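Local coordinates for protein TudS (Uncultured bacterium, PDB 6Z96) that removes sulfur from thiouracil by a non-redox reaction that depends on a [4Fe-4S] cluster, probably by way of a [4Fe-5S] intermediate, at residues E58-E62 against H63-E67; A120-K124 against T125-L129; Q135-S138 against E139-P143. All coordinates share one frame; numbering follows the deposited sequence.

Contact 1. Residues E58-E62 against H63-E67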
ATOM      1  N   GLU A  58     -12.729  -7.329   2.320  1.00 16.80           N
ATOM      2  CA  GLU A  58     -12.054  -8.168   1.340  1.00 17.06           C
ATOM      3  C   GLU A  58     -12.545  -7.816  -0.057  1.00 17.26           C
ATOM      4  O   GLU A  58     -13.685  -7.372  -0.242  1.00 17.68           O
ATOM      5  CB  GLU A  58     -12.281  -9.681   1.608  1.00 19.99           C
ATOM      6  CG  GLU A  58     -11.691 -10.113   2.945  1.00 23.95           C
ATOM      7  CD  GLU A  58     -11.706 -11.577   3.352  1.00 27.93           C
ATOM      8  OE1 GLU A  58     -11.290 -11.840   4.503  1.00 29.38           O
ATOM      9  OE2 GLU A  58     -12.079 -12.459   2.548  1.00 26.09           O
ATOM     10  N   ARG A  59     -11.678  -8.045  -1.044  1.00 17.13           N
ATOM     11  CA  ARG A  59     -12.102  -7.840  -2.427  1.00 17.27           C
ATOM     12  C   ARG A  59     -13.032  -8.974  -2.832  1.00 18.82           C
ATOM     13  O   ARG A  59     -12.866 -10.121  -2.401  1.00 19.89           O
ATOM     14  CB  ARG A  59     -10.893  -7.847  -3.369  1.00 16.81           C
ATOM     15  CG  ARG A  59      -9.951  -6.672  -3.137  1.00 18.69           C
ATOM     16  CD  ARG A  59      -8.953  -6.567  -4.279  1.00 19.71           C
ATOM     17  NE  ARG A  59      -9.667  -6.207  -5.510  1.00 19.50           N
ATOM     18  CZ  ARG A  59      -9.076  -5.808  -6.627  1.00 22.05           C
ATOM     19  NH1 ARG A  59      -7.746  -5.732  -6.695  1.00 20.22           N
ATOM     20  NH2 ARG A  59      -9.805  -5.507  -7.697  1.00 22.36           N
ATOM     21  N   GLN A  60     -14.003  -8.659  -3.682  1.00 17.83           N
ATOM     22  CA  GLN A  60     -14.864  -9.645  -4.327  1.00 18.73           C
ATOM     23  C   GLN A  60     -14.863  -9.146  -5.753  1.00 20.24           C
ATOM     24  O   GLN A  60     -15.713  -8.343  -6.138  1.00 19.98           O
ATOM     25  CB  GLN A  60     -16.258  -9.662  -3.708  1.00 19.45           C
ATOM     26  CG  GLN A  60     -16.229 -10.225  -2.289  1.00 21.21           C
ATOM     27  CD  GLN A  60     -17.604 -10.412  -1.708  1.00 24.79           C
ATOM     28  OE1 GLN A  60     -18.592  -9.818  -2.159  1.00 26.45           O
ATOM     29  NE2 GLN A  60     -17.689 -11.205  -0.646  1.00 25.97           N
ATOM     30  N   GLY A  61     -13.790  -9.504  -6.460  1.00 21.94           N
ATOM     31  CA  GLY A  61     -13.496  -9.013  -7.796  1.00 23.09           C
ATOM     32  C   GLY A  61     -13.237  -7.522  -7.776  1.00 22.78           C
ATOM     33  O   GLY A  61     -12.339  -7.059  -7.070  1.00 25.41           O
ATOM     34  N   GLU A  62     -14.072  -6.750  -8.495  1.00 21.75           N
ATOM     35  CA  GLU A  62     -13.923  -5.293  -8.541  1.00 21.32           C
ATOM     36  C   GLU A  62     -14.493  -4.626  -7.285  1.00 19.67           C
ATOM     37  O   GLU A  62     -14.156  -3.477  -7.013  1.00 20.14           O
ATOM     38  CB  GLU A  62     -14.699  -4.730  -9.754  1.00 24.25           C
ATOM     39  CG  GLU A  62     -14.190  -5.184 -11.108  1.00 31.82           C
ATOM     40  CD  GLU A  62     -12.832  -4.580 -11.344  1.00 40.08           C
ATOM     41  OE1 GLU A  62     -12.677  -3.364 -11.092  1.00 38.94           O
ATOM     42  OE2 GLU A  62     -11.910  -5.322 -11.748  1.00 45.88           O
ATOM     43  N   HIS A  63     -15.366  -5.316  -6.536  1.00 17.22           N
ATOM     44  CA  HIS A  63     -15.955  -4.725  -5.331  1.00 16.60           C
ATOM     45  C   HIS A  63     -15.065  -4.955  -4.126  1.00 16.59           C
ATOM     46  O   HIS A  63     -14.231  -5.860  -4.119  1.00 16.69           O
ATOM     47  CB  HIS A  63     -17.320  -5.390  -5.055  1.00 17.06           C
ATOM     48  CG  HIS A  63     -18.361  -4.994  -6.057  1.00 17.27           C
ATOM     49  ND1 HIS A  63     -19.318  -4.036  -5.775  1.00 18.34           N
ATOM     50  CD2 HIS A  63     -18.561  -5.451  -7.318  1.00 18.49           C
ATOM     51  CE1 HIS A  63     -20.062  -3.920  -6.874  1.00 19.27           C
ATOM     52  NE2 HIS A  63     -19.661  -4.763  -7.819  1.00 19.45           N
ATOM     53  N   VAL A  64     -15.273  -4.146  -3.083  1.00 15.23           N
ATOM     54  CA  VAL A  64     -14.597  -4.353  -1.795  1.00 14.40           C
ATOM     55  C   VAL A  64     -15.719  -4.245  -0.776  1.00 14.82           C
ATOM     56  O   VAL A  64     -16.514  -3.290  -0.823  1.00 15.71           O
ATOM     57  CB  VAL A  64     -13.489  -3.340  -1.486  1.00 14.70           C
ATOM     58  CG1 VAL A  64     -12.779  -3.753  -0.183  1.00 15.93           C
ATOM     59  CG2 VAL A  64     -12.482  -3.269  -2.646  1.00 15.88           C
ATOM     60  N   VAL A  65     -15.877  -5.296   0.036  1.00 15.11           N
ATOM     61  CA  VAL A  65     -16.996  -5.326   0.972  1.00 16.86           C
ATOM     62  C   VAL A  65     -16.542  -5.744   2.364  1.00 17.53           C
ATOM     63  O   VAL A  65     -15.506  -6.399   2.521  1.00 17.27           O
ATOM     64  CB  VAL A  65     -18.097  -6.311   0.485  1.00 19.00           C
ATOM     65  CG1 VAL A  65     -18.577  -5.970  -0.916  1.00 19.83           C
ATOM     66  CG2 VAL A  65     -17.609  -7.758   0.562  1.00 20.53           C
ATOM     67  N   THR A  66     -17.359  -5.409   3.360  1.00 17.53           N
ATOM     68  CA  THR A  66     -17.108  -5.897   4.714  1.00 18.56           C
ATOM     69  C   THR A  66     -17.891  -7.234   4.894  1.00 20.57           C
ATOM     70  O   THR A  66     -18.710  -7.594   4.045  1.00 21.80           O
ATOM     71  CB  THR A  66     -17.546  -4.864   5.743  1.00 19.16           C
ATOM     72  OG1 THR A  66     -18.974  -4.756   5.744  1.00 20.19           O
ATOM     73  CG2 THR A  66     -16.882  -3.522   5.533  1.00 19.11           C
ATOM     74  N   GLU A  67     -17.658  -7.954   6.025  1.00 22.04           N
ATOM     75  CA  GLU A  67     -18.360  -9.226   6.252  1.00 24.32           C
ATOM     76  C   GLU A  67     -19.874  -9.053   6.338  1.00 25.96           C
ATOM     77  O   GLU A  67     -20.621  -9.958   5.952  1.00 27.59           O
ATOM     78  CB  GLU A  67     -17.836  -9.912   7.516  1.00 27.02           C
ATOM     79  CG  GLU A  67     -18.218 -11.379   7.569  1.00 31.75           C
ATOM     80  CD  GLU A  67     -17.651 -12.150   8.740  1.00 38.61           C
ATOM     81  OE1 GLU A  67     -16.782 -11.602   9.457  1.00 38.69           O
ATOM     82  OE2 GLU A  67     -18.072 -13.313   8.936  1.00 41.31           O
TER
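Glu58 and Val65 face each other as an antiparallel hydrogen-bonded pair, Glu58 N donating to Val65 O at 2.9 Å and Val65 N answering to Glu58 O at 3.0 Å. Nearer the turn, Gln60 and His63 form the second such pair. Of its two bonds, Gln60 N to His63 O is 2.8 Å long and almost straight, with an N-H...O angle of 172°, while the one that closes the turn, His63 N to Gln60 O, is more bent, at 144°. Between the two pairs Arg59 and Val64 form a non-hydrogen-bonded pair, where two CA-H...O contacts run beside the N-H bonds: Val64 CA to Glu58 O and Arg59 CA to His63 O.

On the face shared by Glu58, Gln60, His63 and Val65, Val65 CG2 sits squarely over the flat of the Gln60 amide, 3.5 Å from its CD, so the methyl covers carbon, oxygen and nitrogen together while Gln60 NE2 bonds to Gly112 O. His63 CB lies 3.5 Å from Gln60 O, which sits at the edge of the imidazole ring, near its plane; His63 ND1 bonds to Asp71 OD2.

On the other face the polar work falls to Arg59. A bend at chi3 (67°) folds its guanidinium back over the turn, where NH2 donates to Gly61 O at 3.0 Å and NE adds a weak bond to the same oxygen. NH1 reaches past the hairpin to the backbone O of Glu122. Val64, buried, lies against Val72 and Phe76.

Gly61, with positive phi, and Glu62 are the two central residues of a type II' turn, which closes a tight two-residue beta hairpin at the surface of the desulfidase.

Contact 2. Residues A120-K124 against T125-L129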
ATOM      1  N   ALA A 120      -3.471 -15.787  -4.519  1.00 26.93           N
ATOM      2  CA  ALA A 120      -2.618 -14.874  -5.275  1.00 26.91           C
ATOM      3  C   ALA A 120      -3.500 -13.727  -5.773  1.00 25.55           C
ATOM      4  O   ALA A 120      -4.632 -13.954  -6.202  1.00 26.72           O
ATOM      5  CB  ALA A 120      -1.969 -15.589  -6.455  1.00 27.22           C
ATOM      6  N   GLY A 121      -2.994 -12.512  -5.662  1.00 24.18           N
ATOM      7  CA  GLY A 121      -3.752 -11.352  -6.102  1.00 22.57           C
ATOM      8  C   GLY A 121      -3.133 -10.065  -5.616  1.00 21.78           C
ATOM      9  O   GLY A 121      -2.019 -10.058  -5.098  1.00 21.76           O
ATOM     10  N   GLU A 122      -3.829  -8.965  -5.856  1.00 20.89           N
ATOM     11  CA  GLU A 122      -3.312  -7.668  -5.448  1.00 20.00           C
ATOM     12  C   GLU A 122      -4.451  -6.793  -4.954  1.00 18.01           C
ATOM     13  O   GLU A 122      -5.605  -7.042  -5.279  1.00 18.36           O
ATOM     14  CB  GLU A 122      -2.541  -7.005  -6.591  1.00 24.38           C
ATOM     15  CG  GLU A 122      -3.360  -6.731  -7.815  1.00 29.66           C
ATOM     16  CD  GLU A 122      -2.561  -6.490  -9.092  1.00 35.47           C
ATOM     17  OE1 GLU A 122      -3.206  -6.220 -10.127  1.00 36.92           O
ATOM     18  OE2 GLU A 122      -1.311  -6.594  -9.073  1.00 36.55           O
ATOM     19  N   GLY A 123      -4.107  -5.812  -4.142  1.00 16.75           N
ATOM     20  CA  GLY A 123      -5.102  -4.883  -3.628  1.00 16.89           C
ATOM     21  C   GLY A 123      -5.438  -3.829  -4.673  1.00 16.92           C
ATOM     22  O   GLY A 123      -4.774  -3.715  -5.701  1.00 17.45           O
ATOM     23  N   LYS A 124      -6.468  -3.029  -4.398  1.00 15.79           N
ATOM     24  CA  LYS A 124      -6.909  -1.991  -5.346  1.00 15.52           C
ATOM     25  C   LYS A 124      -5.879  -0.920  -5.651  1.00 15.92           C
ATOM     26  O   LYS A 124      -5.792  -0.478  -6.797  1.00 16.71           O
ATOM     27  CB  LYS A 124      -8.151  -1.298  -4.798  1.00 17.00           C
ATOM     28  CG  LYS A 124      -9.364  -2.195  -4.830  1.00 20.30           C
ATOM     29  CD  LYS A 124     -10.030  -1.982  -6.180  1.00 24.52           C
ATOM     30  CE  LYS A 124     -11.502  -2.177  -6.169  1.00 25.64           C
ATOM     31  NZ  LYS A 124     -12.102  -1.712  -7.471  1.00 21.36           N
ATOM     32  N   THR A 125      -5.101  -0.485  -4.646  1.00 14.75           N
ATOM     33  CA  THR A 125      -4.110   0.547  -4.862  1.00 14.33           C
ATOM     34  C   THR A 125      -2.944  -0.032  -5.652  1.00 14.97           C
ATOM     35  O   THR A 125      -2.528   0.575  -6.640  1.00 15.92           O
ATOM     36  CB  THR A 125      -3.679   1.146  -3.529  1.00 15.75           C
ATOM     37  OG1 THR A 125      -4.803   1.866  -2.985  1.00 15.84           O
ATOM     38  CG2 THR A 125      -2.523   2.150  -3.695  1.00 16.44           C
ATOM     39  N   THR A 126      -2.455  -1.218  -5.263  1.00 15.40           N
ATOM     40  CA  THR A 126      -1.389  -1.869  -6.031  1.00 15.32           C
ATOM     41  C   THR A 126      -1.767  -2.054  -7.499  1.00 16.29           C
ATOM     42  O   THR A 126      -0.982  -1.704  -8.387  1.00 17.11           O
ATOM     43  CB  THR A 126      -1.106  -3.218  -5.416  1.00 16.06           C
ATOM     44  OG1 THR A 126      -0.582  -2.984  -4.113  1.00 16.98           O
ATOM     45  CG2 THR A 126      -0.110  -4.050  -6.277  1.00 16.80           C
ATOM     46  N   ALA A 127      -2.994  -2.518  -7.754  1.00 15.85           N
ATOM     47  CA  ALA A 127      -3.432  -2.730  -9.143  1.00 17.02           C
ATOM     48  C   ALA A 127      -3.399  -1.442  -9.951  1.00 17.75           C
ATOM     49  O   ALA A 127      -2.925  -1.456 -11.099  1.00 18.59           O
ATOM     50  CB  ALA A 127      -4.838  -3.326  -9.152  1.00 17.94           C
ATOM     51  N   LEU A 128      -3.876  -0.328  -9.368  1.00 16.13           N
ATOM     52  CA  LEU A 128      -3.921   0.932 -10.099  1.00 16.43           C
ATOM     53  C   LEU A 128      -2.523   1.459 -10.336  1.00 17.25           C
ATOM     54  O   LEU A 128      -2.197   1.886 -11.452  1.00 18.16           O
ATOM     55  CB  LEU A 128      -4.796   1.963  -9.364  1.00 16.44           C
ATOM     56  CG  LEU A 128      -4.939   3.287 -10.102  1.00 18.18           C
ATOM     57  CD1 LEU A 128      -5.709   3.086 -11.400  1.00 19.28           C
ATOM     58  CD2 LEU A 128      -5.677   4.297  -9.257  1.00 19.13           C
ATOM     59  N   LEU A 129      -1.648   1.393  -9.316  1.00 16.04           N
ATOM     60  CA  LEU A 129      -0.275   1.884  -9.493  1.00 16.58           C
ATOM     61  C   LEU A 129       0.459   1.072 -10.556  1.00 17.87           C
ATOM     62  O   LEU A 129       1.116   1.670 -11.418  1.00 18.59           O
ATOM     63  CB  LEU A 129       0.508   1.831  -8.171  1.00 16.78           C
ATOM     64  CG  LEU A 129      -0.077   2.694  -7.039  1.00 18.85           C
ATOM     65  CD1 LEU A 129       0.804   2.612  -5.803  1.00 19.65           C
ATOM     66  CD2 LEU A 129      -0.187   4.165  -7.466  1.00 20.23           C
TER
HETATM   67  O   HOH W   1      -2.614  -3.961 -12.433  1.00 38.00           O
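Ala127 N donates to Gly123 O at 3.0 Å, the shorter of two backbone bonds that join these segments; Leu128 N to Lys124 O follows at 3.2 Å. The Ala127 methyl CB also rests against Gly123 O, and Thr126 CB closes on it.

Glu122 comes down on the same turn from the preceding loop. Its CG lies between the backbone N and the carbonyl carbon (chi1 61°) and the chain beyond is extended, which lays the carboxylate alongside Ala127: OE1 is 3.5 Å from Ala127 CB. A water lies 3.3 Å from Glu122 OE1 and 2.9 Å from Ala127 O. Glu122 CB touches the Thr126 methyl CG2 at 3.8 Å. Gly123 is the N-cap of helix 124-131, and these contacts wrap the helix's first turn. The start of the helix is tied to the loop that lines the iron-sulfur cluster, through backbone bonds between Lys124 and Pro102 and between Thr125 and Ser103, while Thr126 OG1 bonds to Gly105 O.

OE2 of Glu122 makes a salt bridge to Arg130, one turn further on. With an alanine in place of Glu122, Arg130 would probably lose its carboxylate mate, and the Ala127 methyl would be left uncovered on that side. Lys124 turns the other way: its chain bends at chi2 (-90°) and carries NZ to Asp77 and to Glu62 O.

Contact 3. Residues Q135-S138 against E139-P143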
ATOM      1  N   GLN A 135       6.228   0.552 -10.003  1.00 20.43           N
ATOM      2  CA  GLN A 135       6.578  -0.772  -9.510  1.00 20.36           C
ATOM      3  C   GLN A 135       6.216  -0.843  -8.027  1.00 19.47           C
ATOM      4  O   GLN A 135       6.598   0.039  -7.261  1.00 20.44           O
ATOM      5  CB  GLN A 135       8.074  -1.028  -9.675  1.00 22.42           C
ATOM      6  CG  GLN A 135       8.488  -1.068 -11.141  1.00 26.66           C
ATOM      7  CD  GLN A 135       9.965  -1.351 -11.229  1.00 34.00           C
ATOM      8  OE1 GLN A 135      10.763  -0.523 -11.691  1.00 38.37           O
ATOM      9  NE2 GLN A 135      10.354  -2.515 -10.749  1.00 33.51           N
ATOM     10  N   VAL A 136       5.509  -1.895  -7.643  1.00 18.01           N
ATOM     11  CA  VAL A 136       5.092  -2.097  -6.260  1.00 17.78           C
ATOM     12  C   VAL A 136       5.810  -3.297  -5.681  1.00 19.01           C
ATOM     13  O   VAL A 136       5.770  -4.397  -6.249  1.00 20.57           O
ATOM     14  CB  VAL A 136       3.555  -2.297  -6.185  1.00 18.11           C
ATOM     15  CG1 VAL A 136       3.109  -2.516  -4.726  1.00 19.42           C
ATOM     16  CG2 VAL A 136       2.833  -1.093  -6.798  1.00 18.56           C
ATOM     17  N   PHE A 137       6.393  -3.105  -4.499  1.00 18.26           N
ATOM     18  CA  PHE A 137       7.088  -4.128  -3.732  1.00 18.41           C
ATOM     19  C   PHE A 137       6.433  -4.259  -2.371  1.00 18.41           C
ATOM     20  O   PHE A 137       5.910  -3.265  -1.852  1.00 18.61           O
ATOM     21  CB  PHE A 137       8.544  -3.693  -3.495  1.00 19.24           C
ATOM     22  CG  PHE A 137       9.366  -3.559  -4.762  1.00 21.41           C
ATOM     23  CD1 PHE A 137      10.191  -4.585  -5.176  1.00 23.78           C
ATOM     24  CD2 PHE A 137       9.310  -2.403  -5.529  1.00 23.48           C
ATOM     25  CE1 PHE A 137      10.947  -4.456  -6.342  1.00 25.18           C
ATOM     26  CE2 PHE A 137      10.069  -2.280  -6.690  1.00 24.45           C
ATOM     27  CZ  PHE A 137      10.900  -3.293  -7.062  1.00 24.50           C
ATOM     28  N   SER A 138       6.464  -5.458  -1.791  1.00 17.60           N
ATOM     29  CA  SER A 138       5.949  -5.638  -0.434  1.00 19.01           C
ATOM     30  C   SER A 138       7.074  -5.548   0.599  1.00 20.03           C
ATOM     31  O   SER A 138       8.260  -5.485   0.240  1.00 20.45           O
ATOM     32  CB  SER A 138       5.237  -6.982  -0.324  1.00 20.33           C
ATOM     33  OG  SER A 138       6.200  -8.020  -0.192  1.00 21.95           O
ATOM     34  N   GLU A 139       6.720  -5.588   1.896  1.00 20.11           N
ATOM     35  CA  GLU A 139       7.723  -5.588   2.959  1.00 20.64           C
ATOM     36  C   GLU A 139       8.574  -6.885   2.932  1.00 21.24           C
ATOM     37  O   GLU A 139       9.559  -6.966   3.667  1.00 22.62           O
ATOM     38  CB  GLU A 139       7.068  -5.370   4.336  1.00 21.38           C
ATOM     39  CG  GLU A 139       6.281  -6.559   4.847  1.00 22.97           C
ATOM     40  CD  GLU A 139       4.824  -6.639   4.434  1.00 23.85           C
ATOM     41  OE1 GLU A 139       4.449  -5.999   3.425  1.00 20.77           O
ATOM     42  OE2 GLU A 139       4.063  -7.383   5.097  1.00 23.60           O
ATOM     43  N   ASP A 140       8.176  -7.905   2.151  1.00 20.54           N
ATOM     44  CA  ASP A 140       8.992  -9.125   2.010  1.00 21.34           C
ATOM     45  C   ASP A 140      10.009  -8.986   0.851  1.00 21.84           C
ATOM     46  O   ASP A 140      10.744  -9.944   0.565  1.00 23.73           O
ATOM     47  CB  ASP A 140       8.093 -10.321   1.680  1.00 24.28           C
ATOM     48  CG  ASP A 140       7.039 -10.597   2.741  1.00 32.02           C
ATOM     49  OD1 ASP A 140       7.350 -10.451   3.934  1.00 33.63           O
ATOM     50  OD2 ASP A 140       5.900 -10.943   2.367  1.00 36.07           O
ATOM     51  N   GLN A 141      10.050  -7.820   0.167  1.00 20.66           N
ATOM     52  CA  GLN A 141      10.900  -7.566  -0.993  1.00 20.01           C
ATOM     53  C   GLN A 141      11.753  -6.305  -0.791  1.00 20.10           C
ATOM     54  O   GLN A 141      12.060  -5.625  -1.768  1.00 20.96           O
ATOM     55  CB  GLN A 141      10.024  -7.403  -2.249  1.00 20.15           C
ATOM     56  CG  GLN A 141       9.164  -8.616  -2.503  1.00 21.77           C
ATOM     57  CD  GLN A 141       8.242  -8.389  -3.656  1.00 25.89           C
ATOM     58  OE1 GLN A 141       7.393  -7.490  -3.643  1.00 24.67           O
ATOM     59  NE2 GLN A 141       8.373  -9.214  -4.684  1.00 28.82           N
ATOM     60  N   LEU A 142      12.137  -5.994   0.456  1.00 20.07           N
ATOM     61  CA  LEU A 142      12.962  -4.813   0.720  1.00 20.76           C
ATOM     62  C   LEU A 142      14.292  -4.840  -0.021  1.00 21.47           C
ATOM     63  O   LEU A 142      14.664  -3.794  -0.546  1.00 21.62           O
ATOM     64  CB  LEU A 142      13.199  -4.561   2.218  1.00 21.95           C
ATOM     65  CG  LEU A 142      11.954  -4.290   3.020  1.00 24.41           C
ATOM     66  CD1 LEU A 142      12.297  -4.081   4.481  1.00 26.13           C
ATOM     67  CD2 LEU A 142      11.246  -3.065   2.531  1.00 25.67           C
ATOM     68  N   PRO A 143      15.004  -5.990  -0.121  1.00 21.32           N
ATOM     69  CA  PRO A 143      16.287  -5.972  -0.851  1.00 21.18           C
ATOM     70  C   PRO A 143      16.099  -5.579  -2.309  1.00 21.45           C
ATOM     71  O   PRO A 143      16.860  -4.776  -2.841  1.00 21.93           O
ATOM     72  CB  PRO A 143      16.803  -7.416  -0.708  1.00 22.08           C
ATOM     73  CG  PRO A 143      16.155  -7.946   0.552  1.00 23.15           C
ATOM     74  CD  PRO A 143      14.748  -7.320   0.475  1.00 21.55           C
TER
HETATM   75  O   HOH W   2       5.152 -10.433  -0.338  1.00 33.74           O
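Ser138 and Gln141 close a type I beta turn that leads from strand 135-137, an edge of the parallel sheet, into helix 142-151. The turn is also an ST motif: Gln141 N bonds to Ser138 O, while the Ser138 hydroxyl takes the N-H of Asp140.

The tight part lies on the strand side. Gln141, the N-cap residue, sends an extended side chain back across the turn, and its OE1 receives Ser138 N at 2.9 Å, in the carbonyl plane and on a lone pair, with an N-H...O angle of 165°. The same oxygen lies 3.4 Å from Phe137 CA, beside the backbone at the end of the strand. Gln141 CB meets Phe137 CD1 at 4.1 Å; ring and amide planes are 59° apart and the two side chains cross at about a right angle. The Phe137 side chain also packs on Leu145 and Ala148 of the helix that follows. Glu139 N is buried within the turn without any partner, and the carboxylate of Glu139 leads off to Lys98 NZ and Glu99 N, near the cluster pocket.

Asp140 forms the loose side, exposed; its side chain comes nearest to 135-138 at CB, 3.5 Å from Ser138 OG. Here a water takes over from direct contact, donating to Asp140 OD2 at 2.9 Å. Ser138 OG, placed between its backbone N and carbonyl carbon (chi1 79°), both accepts from Asp140 N at 3.1 Å and donates to that water at 2.6 Å.

How the contacts relate
The three contacts follow one another along the chain, with contact 2 between the others: its centre lies about 13 Å from those of contacts 1 and 3, which are themselves about 24 Å apart. Contacts 1 and 2 join through polar bonds, Arg59 NH1 to Glu122 O at 2.9 Å and Lys124 NZ to Glu62 O at 2.7 Å. Contacts 2 and 3 meet through nonpolar packing, Leu129 CB lying 4.0 Å from Val136 CG2. All three approach the iron-sulfur cluster without belonging to its pocket: measured from side chain to cluster, the closest residue is Val64 in contact 1 (about 10 Å), Thr125 in contact 2 (about 7 Å) and Glu139 in contact 3 (about 8 Å).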